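Local coordinates for Serine/threonine-protein kinase Tel1 (Chaetomium thermophilum, PDB 6SKY) that phosphorylates serine and threonine residues of proteins using ATP and probably triggers checkpoint signalling as a sensor of DNA damage, at residues A1474-S1479 with L1575-A1580; L1893-R1899 with R2722-M2726; C2299-L2303 with R2370-L2374. Numbering follows the deposited sequence.

Contact 1 of 3, residues A1474-S1479 with L1575-A1580; sequences AGYALS and LLNEPA
Residues 1474-1479 form regular alpha-helix, continuing at both ends; Leu1478 N bonds Ala1474 O and Ser1479 N bonds Gly1475 O, both at 2.9 Å. Opposite, 1575-1577 is a loop: Leu1575 has helical angles (-76/-57), Leu1576 (-75/173) and Asn1577 (-129/177) are extended, and a helix begins at Glu1578 with Asn1577 at its N-cap position but making no capping bond. The backbones come closest at Gly1475 and Leu1576, whose CA atoms are 5.0 Å apart. A CB on Gly1475 would crowd Ala1580 CB and Asn1577 ND2, so its bare backbone permits this approach. Leu1576 (mt) lays CD2 3.9 Å from Gly1475 CA and CD1 3.6 Å from Leu1478 CD2. Ala1474 CB meets Leu1575 CG at 3.6 Å. Ala1580 CB sits 3.6 Å from Gly1475 O and 3.4 Å from Ser1479 OG; Ser1479, in the m rotamer, turns OG back to Gly1475 O (3.0 Å). No hydrogen bond crosses this mostly apolar, buried seam, where a solenoid helix packs on a loop and the first turn of the next helix. Asp1568 anchors Leu1575 N, Phe1536 of helix 1530-1543 covers Ala1474 and Leu1575, and helices 1429-1441 and 1448-1461 receive Tyr1476 on the far side.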
loop_
_atom_site.group_PDB
_atom_site.type_symbol
_atom_site.label_atom_id
_atom_site.label_comp_id
_atom_site.label_asym_id
_atom_site.label_seq_id
_atom_site.Cartn_x
_atom_site.Cartn_y
_atom_site.Cartn_z
ATOM N N ALA A 1474 3.231 68.120 -6.072
ATOM C CA ALA A 1474 2.811 67.179 -5.040
ATOM C C ALA A 1474 3.961 66.850 -4.100
ATOM O O ALA A 1474 3.837 66.974 -2.876
ATOM C CB ALA A 1474 2.267 65.909 -5.685
ATOM N N GLY A 1475 5.096 66.436 -4.660
ATOM C CA GLY A 1475 6.229 66.080 -3.829
ATOM C C GLY A 1475 6.806 67.265 -3.085
ATOM O O GLY A 1475 7.166 67.155 -1.910
ATOM N N TYR A 1476 6.903 68.415 -3.754
ATOM C CA TYR A 1476 7.424 69.598 -3.081
ATOM C C TYR A 1476 6.521 70.018 -1.935
ATOM O O TYR A 1476 7.003 70.358 -0.852
ATOM C CB TYR A 1476 7.592 70.744 -4.072
ATOM C CG TYR A 1476 8.056 72.006 -3.401
ATOM C CD1 TYR A 1476 9.350 72.118 -2.931
ATOM C CD2 TYR A 1476 7.196 73.073 -3.217
ATOM C CE1 TYR A 1476 9.775 73.253 -2.307
ATOM C CE2 TYR A 1476 7.614 74.212 -2.593
ATOM C CZ TYR A 1476 8.905 74.297 -2.140
ATOM O OH TYR A 1476 9.338 75.434 -1.515
ATOM N N ALA A 1477 5.207 69.993 -2.150
ATOM C CA ALA A 1477 4.265 70.345 -1.102
ATOM C C ALA A 1477 4.366 69.385 0.070
ATOM O O ALA A 1477 4.394 69.807 1.227
ATOM C CB ALA A 1477 2.849 70.351 -1.668
ATOM N N LEU A 1478 4.414 68.083 -0.210
ATOM C CA LEU A 1478 4.530 67.106 0.865
ATOM C C LEU A 1478 5.790 67.338 1.686
ATOM O O LEU A 1478 5.734 67.431 2.917
ATOM C CB LEU A 1478 4.510 65.697 0.287
ATOM C CG LEU A 1478 4.739 64.544 1.253
ATOM C CD1 LEU A 1478 3.822 64.656 2.441
ATOM C CD2 LEU A 1478 4.497 63.251 0.528
ATOM N N SER A 1479 6.939 67.451 1.016
ATOM C CA SER A 1479 8.195 67.631 1.737
ATOM C C SER A 1479 8.204 68.935 2.517
ATOM O O SER A 1479 8.666 68.979 3.663
ATOM C CB SER A 1479 9.368 67.590 0.763
ATOM O OG SER A 1479 9.369 66.392 0.018
ATOM N N LEU A 1575 2.215 60.016 -8.225
ATOM C CA LEU A 1575 2.357 61.448 -8.007
ATOM C C LEU A 1575 3.711 61.782 -7.396
ATOM O O LEU A 1575 4.483 62.564 -7.957
ATOM C CB LEU A 1575 1.222 61.943 -7.113
ATOM C CG LEU A 1575 0.590 63.273 -7.499
ATOM C CD1 LEU A 1575 0.196 63.257 -8.957
ATOM C CD2 LEU A 1575 -0.611 63.547 -6.624
ATOM N N LEU A 1576 4.019 61.188 -6.251
ATOM C CA LEU A 1576 5.266 61.462 -5.562
ATOM C C LEU A 1576 6.438 60.784 -6.262
ATOM O O LEU A 1576 6.274 60.004 -7.201
ATOM C CB LEU A 1576 5.187 60.988 -4.115
ATOM C CG LEU A 1576 3.973 61.479 -3.342
ATOM C CD1 LEU A 1576 3.887 60.766 -2.024
ATOM C CD2 LEU A 1576 4.065 62.963 -3.130
ATOM N N ASN A 1577 7.634 61.101 -5.795
ATOM C CA ASN A 1577 8.862 60.469 -6.239
ATOM C C ASN A 1577 9.650 60.014 -5.017
ATOM O O ASN A 1577 9.255 60.257 -3.876
ATOM C CB ASN A 1577 9.671 61.420 -7.127
ATOM C CG ASN A 1577 9.847 62.795 -6.511
ATOM O OD1 ASN A 1577 10.904 63.118 -5.983
ATOM N ND2 ASN A 1577 8.809 63.613 -6.585
ATOM N N GLU A 1578 10.777 59.349 -5.262
ATOM C CA GLU A 1578 11.500 58.706 -4.168
ATOM C C GLU A 1578 11.971 59.665 -3.082
ATOM O O GLU A 1578 11.795 59.333 -1.900
ATOM C CB GLU A 1578 12.683 57.904 -4.720
ATOM C CG GLU A 1578 12.291 56.771 -5.647
ATOM C CD GLU A 1578 13.337 55.673 -5.686
ATOM O OE1 GLU A 1578 14.091 55.544 -4.698
ATOM O OE2 GLU A 1578 13.405 54.941 -6.698
ATOM N N PRO A 1579 12.564 60.828 -3.376
ATOM C CA PRO A 1579 12.996 61.702 -2.272
ATOM C C PRO A 1579 11.853 62.245 -1.431
ATOM O O PRO A 1579 11.949 62.244 -0.199
ATOM C CB PRO A 1579 13.746 62.826 -2.995
ATOM C CG PRO A 1579 14.143 62.246 -4.286
ATOM C CD PRO A 1579 13.050 61.323 -4.673
ATOM N N ALA A 1580 10.777 62.719 -2.059
ATOM C CA ALA A 1580 9.655 63.258 -1.298
ATOM C C ALA A 1580 8.989 62.180 -0.463
ATOM O O ALA A 1580 8.652 62.401 0.708
ATOM C CB ALA A 1580 8.642 63.895 -2.240
#

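Contact 2 of 3, residues L1893-R1899 with R2722-M2726; sequences LAAESTR and RYFFM
Glu1896, Arg2722 and Met2726 lose the most surface here, bridging two helical segments whose backbones stay well apart. Helix 1893-1898 and the weakly bonded helical turn 2722-2726 run roughly antiparallel (140° between N-to-C directions, signed crossing -140°) with axes 13.6 Å apart at closest approach. Glu1896 lies across from Arg2722 (CA-CA 10.1 Å) and Leu1893 from Met2726 (10.2 Å), so long side chains must span the gap. Glu1896 (m, t, chi3 28°) points at the second segment and makes a long salt bridge, OE2 to Arg2722 NE at 3.6 Å; its OE1 is 3.5 Å from Tyr2723 OH, and OE2 also touches Met2726 CE at 3.2 Å. Arg2722 (p, t, t, chi4 -84°) offers the edge of its guanidinium to this carboxylate. One face is covered by the guanidinium of Arg1899, stacked with centres 4.2 Å apart and planes at 24°, which brings the like charges Arg1899 NH1 and Arg2722 NH2 to 3.9 Å. The remaining polar ends of Arg2722 are held by Pro2719 O, Asp2806 and Tyr2682 on the kinase side. Met2726 (mtt) extends its methyl so that CE reaches Leu1893 CD2 at 3.8 Å, an apolar patch beside the charged pair. Helix 1884-1898 belongs to the FAT region and 2722-2726 to the PI3/PI4-kinase region, so this mixed polar and apolar bridge is part of the FAT-kinase interface characteristic of PIKK enzymes, in which the helical FAT domain wraps around the catalytic domain.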
loop_
_atom_site.group_PDB
_atom_site.type_symbol
_atom_site.label_atom_id
_atom_site.label_comp_id
_atom_site.label_asym_id
_atom_site.label_seq_id
_atom_site.Cartn_x
_atom_site.Cartn_y
_atom_site.Cartn_z
ATOM N N LEU A 1893 24.328 26.781 -19.837
ATOM C CA LEU A 1893 25.247 27.339 -20.827
ATOM C C LEU A 1893 26.575 26.585 -20.841
ATOM O O LEU A 1893 27.152 26.345 -21.907
ATOM C CB LEU A 1893 25.472 28.821 -20.560
ATOM C CG LEU A 1893 24.227 29.694 -20.644
ATOM C CD1 LEU A 1893 24.571 31.116 -20.339
ATOM C CD2 LEU A 1893 23.631 29.596 -22.002
ATOM N N ALA A 1894 27.063 26.181 -19.672
ATOM C CA ALA A 1894 28.289 25.394 -19.615
ATOM C C ALA A 1894 28.119 24.048 -20.307
ATOM O O ALA A 1894 28.975 23.625 -21.095
ATOM C CB ALA A 1894 28.706 25.191 -18.164
ATOM N N ALA A 1895 27.025 23.348 -20.005
ATOM C CA ALA A 1895 26.767 22.064 -20.647
ATOM C C ALA A 1895 26.698 22.209 -22.158
ATOM O O ALA A 1895 27.171 21.336 -22.891
ATOM C CB ALA A 1895 25.474 21.457 -20.110
ATOM N N GLU A 1896 26.106 23.297 -22.648
ATOM C CA GLU A 1896 26.123 23.537 -24.087
ATOM C C GLU A 1896 27.542 23.726 -24.591
ATOM O O GLU A 1896 27.887 23.273 -25.686
ATOM C CB GLU A 1896 25.282 24.760 -24.440
ATOM C CG GLU A 1896 23.806 24.614 -24.163
ATOM C CD GLU A 1896 23.068 25.913 -24.371
ATOM O OE1 GLU A 1896 23.530 26.724 -25.197
ATOM O OE2 GLU A 1896 22.039 26.128 -23.701
ATOM N N SER A 1897 28.377 24.409 -23.809
ATOM C CA SER A 1897 29.761 24.612 -24.227
ATOM C C SER A 1897 30.523 23.295 -24.319
ATOM O O SER A 1897 31.436 23.169 -25.141
ATOM C CB SER A 1897 30.468 25.569 -23.268
ATOM O OG SER A 1897 30.656 24.973 -21.997
ATOM N N THR A 1898 30.173 22.305 -23.494
ATOM C CA THR A 1898 30.848 21.011 -23.593
ATOM C C THR A 1898 30.492 20.305 -24.898
ATOM O O THR A 1898 31.375 19.936 -25.678
ATOM C CB THR A 1898 30.505 20.111 -22.403
ATOM O OG1 THR A 1898 29.157 19.643 -22.521
ATOM C CG2 THR A 1898 30.688 20.847 -21.087
ATOM N N ARG A 1899 29.203 20.089 -25.140
ATOM C CA ARG A 1899 28.745 19.479 -26.383
ATOM C C ARG A 1899 29.082 20.367 -27.574
ATOM O O ARG A 1899 30.119 20.199 -28.214
ATOM C CB ARG A 1899 27.239 19.219 -26.337
ATOM C CG ARG A 1899 26.474 19.815 -27.511
ATOM C CD ARG A 1899 24.970 19.684 -27.348
ATOM N NE ARG A 1899 24.475 20.446 -26.208
ATOM C CZ ARG A 1899 23.192 20.575 -25.889
ATOM N NH1 ARG A 1899 22.256 19.994 -26.625
ATOM N NH2 ARG A 1899 22.845 21.289 -24.829
ATOM N N ARG A 2722 15.866 24.666 -27.029
ATOM C CA ARG A 2722 16.302 25.295 -25.794
ATOM C C ARG A 2722 16.528 26.785 -25.953
ATOM O O ARG A 2722 16.580 27.501 -24.953
ATOM C CB ARG A 2722 17.578 24.641 -25.298
ATOM C CG ARG A 2722 18.774 24.980 -26.105
ATOM C CD ARG A 2722 19.906 24.079 -25.747
ATOM N NE ARG A 2722 21.049 24.270 -26.622
ATOM C CZ ARG A 2722 21.182 23.692 -27.804
ATOM N NH1 ARG A 2722 22.255 23.920 -28.533
ATOM N NH2 ARG A 2722 20.235 22.899 -28.260
ATOM N N TYR A 2723 16.656 27.272 -27.178
ATOM C CA TYR A 2723 16.822 28.693 -27.395
ATOM C C TYR A 2723 15.515 29.453 -27.369
ATOM O O TYR A 2723 15.540 30.659 -27.133
ATOM C CB TYR A 2723 17.524 28.940 -28.716
ATOM C CG TYR A 2723 18.958 28.517 -28.690
ATOM C CD1 TYR A 2723 19.379 27.395 -29.364
ATOM C CD2 TYR A 2723 19.889 29.232 -27.973
ATOM C CE1 TYR A 2723 20.680 27.009 -29.338
ATOM C CE2 TYR A 2723 21.192 28.851 -27.940
ATOM C CZ TYR A 2723 21.584 27.739 -28.622
ATOM O OH TYR A 2723 22.898 27.354 -28.589
ATOM N N PHE A 2724 14.378 28.794 -27.590
ATOM C CA PHE A 2724 13.112 29.511 -27.533
ATOM C C PHE A 2724 12.989 30.279 -26.234
ATOM O O PHE A 2724 12.468 31.394 -26.204
ATOM C CB PHE A 2724 11.936 28.547 -27.687
ATOM C CG PHE A 2724 10.592 29.207 -27.578
ATOM C CD1 PHE A 2724 10.002 29.780 -28.675
ATOM C CD2 PHE A 2724 9.926 29.258 -26.376
ATOM C CE1 PHE A 2724 8.797 30.384 -28.575
ATOM C CE2 PHE A 2724 8.720 29.867 -26.274
ATOM C CZ PHE A 2724 8.154 30.427 -27.372
ATOM N N PHE A 2725 13.486 29.705 -25.152
ATOM C CA PHE A 2725 13.381 30.321 -23.847
ATOM C C PHE A 2725 14.504 31.293 -23.576
ATOM O O PHE A 2725 14.318 32.236 -22.811
ATOM C CB PHE A 2725 13.344 29.241 -22.769
ATOM C CG PHE A 2725 12.211 28.296 -22.930
ATOM C CD1 PHE A 2725 10.962 28.626 -22.473
ATOM C CD2 PHE A 2725 12.378 27.103 -23.587
ATOM C CE1 PHE A 2725 9.919 27.783 -22.648
ATOM C CE2 PHE A 2725 11.330 26.259 -23.762
ATOM C CZ PHE A 2725 10.104 26.601 -23.287
ATOM N N MET A 2726 15.657 31.105 -24.200
ATOM C CA MET A 2726 16.761 32.018 -23.973
ATOM C C MET A 2726 16.629 33.300 -24.766
ATOM O O MET A 2726 17.346 34.259 -24.481
ATOM C CB MET A 2726 18.082 31.338 -24.310
ATOM C CG MET A 2726 18.575 30.418 -23.238
ATOM S SD MET A 2726 19.936 29.399 -23.796
ATOM C CE MET A 2726 20.117 28.302 -22.399
#

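Contact 3 of 3, residues C2299-L2303 with R2370-L2374; sequences CDEQL and RSEFL
The last turn of helix 2286-2303 packs against a turn midway along helix 2348-2387, the two segments running close to antiparallel (145°, signed crossing -145°) with axes 9.3 Å apart. Cys2299 faces Phe2373 (CA-CA 5.5 Å) and Leu2303 faces Arg2370 (6.7 Å), one turn later on helix 2286-2303 and one turn earlier on helix 2348-2387. Phe2373 is the main bump on one side: its CB points at the opposing helix and, with chi1 -86° and chi2 -30°, its ring fills the hollow between Cys2299 and Gln2302. Gln2302 CB lies over one ring face, 3.9 Å from the centroid of Phe2373 and 19° off the normal, a CH-pi contact, while the Gln2302 amide end leads away. Cys2299 SG approaches that ring obliquely, 4.1 Å from Phe2373 CD1, as a sulfur-aromatic contact. Leu2303 (mt) is the answering bump, with the largest area covered here. Its fork settles between Arg2370, Phe2373 and Leu2374: Leu2303 CD2 is 3.9 Å from Phe2373 CB, and Leu2303 CD1 is 3.9 Å from Leu2374 CD1. Arg2370 (m, t, p, chi4 84°) arches over this leucine, one guanidinium face above Leu2303 CD2, and donates from NH1 to Leu2303 O (2.8 Å, 149°), at the last residue of the helix. This interlocking is consistent with the helical-repeat architecture of the TPR-like FAT domain. Helix 2264-2279 adds Pro2264 and Gln2268 beside Gln2302 and Phe2373, helix 2306-2328 supports Arg2370 through Leu2309 and Leu2312, and Asp2300, pointing away from this contact, is tied to Arg2397.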
loop_
_atom_site.group_PDB
_atom_site.type_symbol
_atom_site.label_atom_id
_atom_site.label_comp_id
_atom_site.label_asym_id
_atom_site.label_seq_id
_atom_site.Cartn_x
_atom_site.Cartn_y
_atom_site.Cartn_z
ATOM N N CYS A 2299 -28.746 3.937 -6.100
ATOM C CA CYS A 2299 -29.686 3.301 -7.020
ATOM C C CYS A 2299 -29.055 3.052 -8.383
ATOM O O CYS A 2299 -29.297 2.015 -9.013
ATOM C CB CYS A 2299 -30.939 4.153 -7.168
ATOM S SG CYS A 2299 -31.985 4.205 -5.726
ATOM N N ASP A 2300 -28.241 3.991 -8.860
ATOM C CA ASP A 2300 -27.559 3.796 -10.131
ATOM C C ASP A 2300 -26.642 2.588 -10.074
ATOM O O ASP A 2300 -26.636 1.757 -10.983
ATOM C CB ASP A 2300 -26.768 5.048 -10.489
ATOM C CG ASP A 2300 -26.418 5.113 -11.946
ATOM O OD1 ASP A 2300 -26.826 4.210 -12.696
ATOM O OD2 ASP A 2300 -25.736 6.073 -12.345
ATOM N N GLU A 2301 -25.853 2.478 -9.010
ATOM C CA GLU A 2301 -24.987 1.320 -8.847
ATOM C C GLU A 2301 -25.787 0.031 -8.752
ATOM O O GLU A 2301 -25.297 -1.032 -9.134
ATOM C CB GLU A 2301 -24.124 1.516 -7.609
ATOM C CG GLU A 2301 -23.215 0.378 -7.270
ATOM C CD GLU A 2301 -22.587 0.559 -5.907
ATOM O OE1 GLU A 2301 -22.996 1.500 -5.192
ATOM O OE2 GLU A 2301 -21.689 -0.231 -5.548
ATOM N N GLN A 2302 -27.015 0.096 -8.244
ATOM C CA GLN A 2302 -27.836 -1.109 -8.198
ATOM C C GLN A 2302 -28.369 -1.477 -9.568
ATOM O O GLN A 2302 -28.662 -2.649 -9.815
ATOM C CB GLN A 2302 -29.004 -0.943 -7.231
ATOM C CG GLN A 2302 -28.600 -0.730 -5.807
ATOM C CD GLN A 2302 -27.565 -1.712 -5.356
ATOM O OE1 GLN A 2302 -27.756 -2.915 -5.461
ATOM N NE2 GLN A 2302 -26.453 -1.208 -4.854
ATOM N N LEU A 2303 -28.530 -0.504 -10.461
ATOM C CA LEU A 2303 -28.946 -0.828 -11.824
ATOM C C LEU A 2303 -27.827 -1.515 -12.597
ATOM O O LEU A 2303 -28.003 -2.620 -13.117
ATOM C CB LEU A 2303 -29.397 0.429 -12.554
ATOM C CG LEU A 2303 -30.831 0.851 -12.297
ATOM C CD1 LEU A 2303 -31.156 2.065 -13.127
ATOM C CD2 LEU A 2303 -31.756 -0.283 -12.619
ATOM N N ARG A 2370 -36.209 -3.442 -10.907
ATOM C CA ARG A 2370 -35.369 -2.555 -11.708
ATOM C C ARG A 2370 -36.086 -1.266 -12.089
ATOM O O ARG A 2370 -35.453 -0.207 -12.173
ATOM C CB ARG A 2370 -34.894 -3.276 -12.959
ATOM C CG ARG A 2370 -34.081 -4.499 -12.675
ATOM C CD ARG A 2370 -33.470 -5.025 -13.942
ATOM N NE ARG A 2370 -32.452 -4.129 -14.465
ATOM C CZ ARG A 2370 -31.188 -4.133 -14.063
ATOM N NH1 ARG A 2370 -30.319 -3.293 -14.593
ATOM N NH2 ARG A 2370 -30.797 -4.979 -13.126
ATOM N N SER A 2371 -37.394 -1.324 -12.321
ATOM C CA SER A 2371 -38.139 -0.113 -12.643
ATOM C C SER A 2371 -38.192 0.840 -11.457
ATOM O O SER A 2371 -38.064 2.060 -11.623
ATOM C CB SER A 2371 -39.546 -0.482 -13.097
ATOM O OG SER A 2371 -40.350 0.669 -13.247
ATOM N N GLU A 2372 -38.390 0.308 -10.252
ATOM C CA GLU A 2372 -38.349 1.159 -9.070
ATOM C C GLU A 2372 -36.981 1.801 -8.901
ATOM O O GLU A 2372 -36.883 2.991 -8.570
ATOM C CB GLU A 2372 -38.713 0.355 -7.828
ATOM C CG GLU A 2372 -40.181 0.029 -7.723
ATOM C CD GLU A 2372 -40.475 -0.978 -6.635
ATOM O OE1 GLU A 2372 -39.520 -1.448 -5.982
ATOM O OE2 GLU A 2372 -41.665 -1.305 -6.437
ATOM N N PHE A 2373 -35.914 1.032 -9.107
ATOM C CA PHE A 2373 -34.582 1.617 -9.000
ATOM C C PHE A 2373 -34.380 2.733 -10.010
ATOM O O PHE A 2373 -33.766 3.755 -9.698
ATOM C CB PHE A 2373 -33.513 0.552 -9.183
ATOM C CG PHE A 2373 -33.158 -0.162 -7.928
ATOM C CD1 PHE A 2373 -33.242 0.473 -6.713
ATOM C CD2 PHE A 2373 -32.748 -1.474 -7.962
ATOM C CE1 PHE A 2373 -32.918 -0.179 -5.567
ATOM C CE2 PHE A 2373 -32.427 -2.131 -6.813
ATOM C CZ PHE A 2373 -32.511 -1.483 -5.616
ATOM N N LEU A 2374 -34.886 2.557 -11.230
ATOM C CA LEU A 2374 -34.747 3.599 -12.241
ATOM C C LEU A 2374 -35.483 4.868 -11.835
ATOM O O LEU A 2374 -34.955 5.980 -11.972
ATOM C CB LEU A 2374 -35.259 3.093 -13.582
ATOM C CG LEU A 2374 -35.176 4.070 -14.744
ATOM C CD1 LEU A 2374 -33.747 4.217 -15.185
ATOM C CD2 LEU A 2374 -36.037 3.592 -15.877
#

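How the contacts relate
From the N terminus of the model, contact 1 closes first, a loop of 95 residues, over half of them helical, that brings helix 1470-1487 against the loop leading into helix 1578-1588. Contact 2 then opens at 1893-1899 and closes 822 residues later at 2722-2726, bringing the early FAT region back onto the kinase region. Nested inside that large loop is contact 3, which spans only 66 residues and fastens two FAT helices together. Contact 1 precedes both others in series. None touches another: the centres of contacts 1 and 2 lie about 47 Å apart, those of contacts 2 and 3 about 62 Å. Contacts 1 and 3, with centres about 75 Å apart, are on opposite sides of the chain's centre.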